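Local coordinates for conserved hypothetical protein (Sulfolobus solfataricus, PDB 2FNA) that is an archaeal AAA+ ATPase of unassigned cellular role that binds ADP and probably hydrolyses ATP, at residues Asn294-Leu299 / Ser336-Glu341. Sequence-based numbering, arbitrary orientation.
With EDO (1,2-ethanediol), chain J.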
loop_
_atom_site.group_PDB
_atom_site.type_symbol
_atom_site.label_atom_id
_atom_site.label_comp_id
_atom_site.label_asym_id
_atom_site.label_seq_id
_atom_site.Cartn_x
_atom_site.Cartn_y
_atom_site.Cartn_z
ATOM N N ASN A 294 -9.630 -15.010 17.183
ATOM C CA ASN A 294 -10.836 -15.819 17.166
ATOM C C ASN A 294 -11.730 -15.455 15.980
ATOM O O ASN A 294 -12.235 -16.334 15.282
ATOM C CB ASN A 294 -11.599 -15.633 18.469
ATOM C CG ASN A 294 -12.702 -16.639 18.639
ATOM O OD1 ASN A 294 -13.723 -16.584 17.944
ATOM N ND2 ASN A 294 -12.512 -17.565 19.573
ATOM N N ILE A 295 -11.936 -14.161 15.770
ATOM C CA ILE A 295 -12.753 -13.665 14.652
ATOM C C ILE A 295 -12.226 -14.156 13.307
ATOM O O ILE A 295 -13.013 -14.541 12.440
ATOM C CB ILE A 295 -12.811 -12.123 14.631
ATOM C CG1 ILE A 295 -13.734 -11.603 15.757
ATOM C CG2 ILE A 295 -13.261 -11.616 13.248
ATOM C CD1 ILE A 295 -13.687 -10.104 15.979
HETATM N N MSE A 296 -10.901 -14.128 13.125
HETATM C CA MSE A 296 -10.310 -14.468 11.818
HETATM C C MSE A 296 -10.382 -15.957 11.524
HETATM O O MSE A 296 -10.645 -16.375 10.387
HETATM C CB MSE A 296 -8.865 -13.986 11.735
HETATM C CG MSE A 296 -8.723 -12.488 11.655
HETATM SE SE MSE A 296 -9.694 -11.674 10.155
HETATM C CE MSE A 296 -8.852 -12.560 8.724
ATOM N N ARG A 297 -10.123 -16.758 12.546
ATOM C CA ARG A 297 -10.328 -18.192 12.456
ATOM C C ARG A 297 -11.790 -18.491 12.152
ATOM O O ARG A 297 -12.099 -19.327 11.305
ATOM C CB ARG A 297 -9.880 -18.867 13.749
ATOM C CG ARG A 297 -8.367 -18.807 13.951
ATOM C CD ARG A 297 -7.927 -19.385 15.299
ATOM N NE ARG A 297 -6.569 -18.942 15.623
ATOM C CZ ARG A 297 -5.944 -19.175 16.776
ATOM N NH1 ARG A 297 -6.542 -19.865 17.742
ATOM N NH2 ARG A 297 -4.707 -18.713 16.963
ATOM N N THR A 298 -12.687 -17.790 12.829
ATOM C CA THR A 298 -14.126 -17.978 12.617
ATOM C C THR A 298 -14.523 -17.639 11.185
ATOM O O THR A 298 -15.311 -18.358 10.560
ATOM C CB THR A 298 -14.970 -17.144 13.618
ATOM O OG1 THR A 298 -14.646 -17.546 14.948
ATOM C CG2 THR A 298 -16.473 -17.327 13.380
ATOM N N LEU A 299 -13.965 -16.556 10.662
ATOM C CA LEU A 299 -14.327 -16.086 9.331
ATOM C C LEU A 299 -13.496 -16.700 8.199
ATOM O O LEU A 299 -13.700 -16.340 7.051
ATOM C CB LEU A 299 -14.218 -14.565 9.268
ATOM C CG LEU A 299 -15.263 -13.769 10.052
ATOM C CD1 LEU A 299 -14.934 -12.312 9.893
ATOM C CD2 LEU A 299 -16.672 -14.041 9.581
ATOM N N SER A 336 -8.559 -3.915 5.826
ATOM C CA SER A 336 -8.634 -4.778 4.631
ATOM C C SER A 336 -8.304 -6.254 4.919
ATOM O O SER A 336 -7.853 -6.995 4.032
ATOM C CB SER A 336 -7.779 -4.202 3.514
ATOM O OG SER A 336 -8.393 -3.038 2.992
ATOM N N TRP A 337 -8.624 -6.709 6.132
ATOM C CA TRP A 337 -8.435 -8.123 6.488
ATOM C C TRP A 337 -9.606 -8.934 6.003
ATOM O O TRP A 337 -9.432 -10.069 5.507
ATOM C CB TRP A 337 -8.227 -8.298 7.997
ATOM C CG TRP A 337 -6.894 -7.881 8.339
ATOM C CD1 TRP A 337 -6.503 -6.661 8.802
ATOM C CD2 TRP A 337 -5.709 -8.645 8.155
ATOM N NE1 TRP A 337 -5.146 -6.638 8.963
ATOM C CE2 TRP A 337 -4.630 -7.839 8.556
ATOM C CE3 TRP A 337 -5.455 -9.943 7.705
ATOM C CZ2 TRP A 337 -3.316 -8.291 8.517
ATOM C CZ3 TRP A 337 -4.162 -10.385 7.662
ATOM C CH2 TRP A 337 -3.103 -9.572 8.061
ATOM N N ILE A 338 -10.787 -8.327 6.130
ATOM C CA ILE A 338 -12.031 -8.903 5.647
ATOM C C ILE A 338 -12.811 -7.937 4.754
ATOM O O ILE A 338 -12.493 -6.753 4.665
ATOM C CB ILE A 338 -12.904 -9.388 6.828
ATOM C CG1 ILE A 338 -13.411 -8.228 7.705
ATOM C CG2 ILE A 338 -12.103 -10.377 7.685
ATOM C CD1 ILE A 338 -14.273 -8.672 8.903
ATOM N N ILE A 339 -13.794 -8.486 4.045
ATOM C CA ILE A 339 -14.709 -7.732 3.198
ATOM C C ILE A 339 -16.115 -8.303 3.471
ATOM O O ILE A 339 -16.289 -9.505 3.623
ATOM C CB ILE A 339 -14.317 -7.829 1.687
ATOM C CG1 ILE A 339 -12.911 -7.250 1.482
ATOM C CG2 ILE A 339 -15.293 -7.049 0.821
ATOM C CD1 ILE A 339 -12.254 -7.501 0.123
ATOM N N LYS A 340 -17.105 -7.434 3.580
ATOM C CA LYS A 340 -18.477 -7.879 3.816
ATOM C C LYS A 340 -19.233 -7.881 2.485
ATOM O O LYS A 340 -19.303 -6.847 1.808
ATOM C CB LYS A 340 -19.184 -6.988 4.848
ATOM C CG LYS A 340 -20.453 -7.639 5.459
ATOM C CD LYS A 340 -21.188 -6.691 6.399
ATOM N N GLU A 341 -19.793 -9.037 2.119
ATOM C CA GLU A 341 -20.523 -9.174 0.853
ATOM C C GLU A 341 -22.008 -8.829 1.057
ATOM O O GLU A 341 -22.481 -7.792 0.578
ATOM C CB GLU A 341 -20.348 -10.585 0.264
HETATM C C1 EDO J . -2.818 -17.953 13.877
HETATM O O1 EDO J . -1.893 -18.686 14.690
HETATM C C2 EDO J . -3.336 -18.838 12.744
HETATM O O2 EDO J . -4.655 -19.307 13.041
#
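Ile338 is the bump of this contact, and Met296 and Leu299, one helical turn apart on helix 289-299, form the hollow that receives it. The two branches of the isoleucine share the work unevenly. CG2 lies chiefly on the selenium of the selenomethionine, with Met296 SE 3.7 Å from Ile338 CG2, and also nears the leucine methyl CD1, while the longer arm ends with Ile338 CD1 3.8 Å from Leu299 CD1. The leucine and isoleucine side chains cross at about a right angle, so they meet through methyl groups rather than along their lengths. Met296 leaves the helix without aiming at the strand; bends at chi2 (-57°) and chi3 (-60°) fold its chain so that the selenium and terminal methyl curl against Ile338 and the start of Trp337. Met296 SE lies 4.3 Å from Trp337 CB, and the indole makes edge-to-face contacts with Phe278 and Phe281. All four touching residues are buried, and what joins the two segments is apolar contact alone. Other parts close the hollow: Leu329 and Thr333 of helix 322-334 touch Ile338, Tyr345 of the partner strand touches both Ile338 and Leu299, and Phe356 touches Met296. Just before the strand, Ser336, with positive phi, completes a Schellman motif that ends helix 322-334 and turns the chain into the hairpin. A helical bundle closed by a two-stranded antiparallel hairpin, 338-340 with 345-347, sharing one apolar core, is the architecture of a winged helix-turn-helix domain, consistent with this C-terminal region's resemblance to that of MCM proteins.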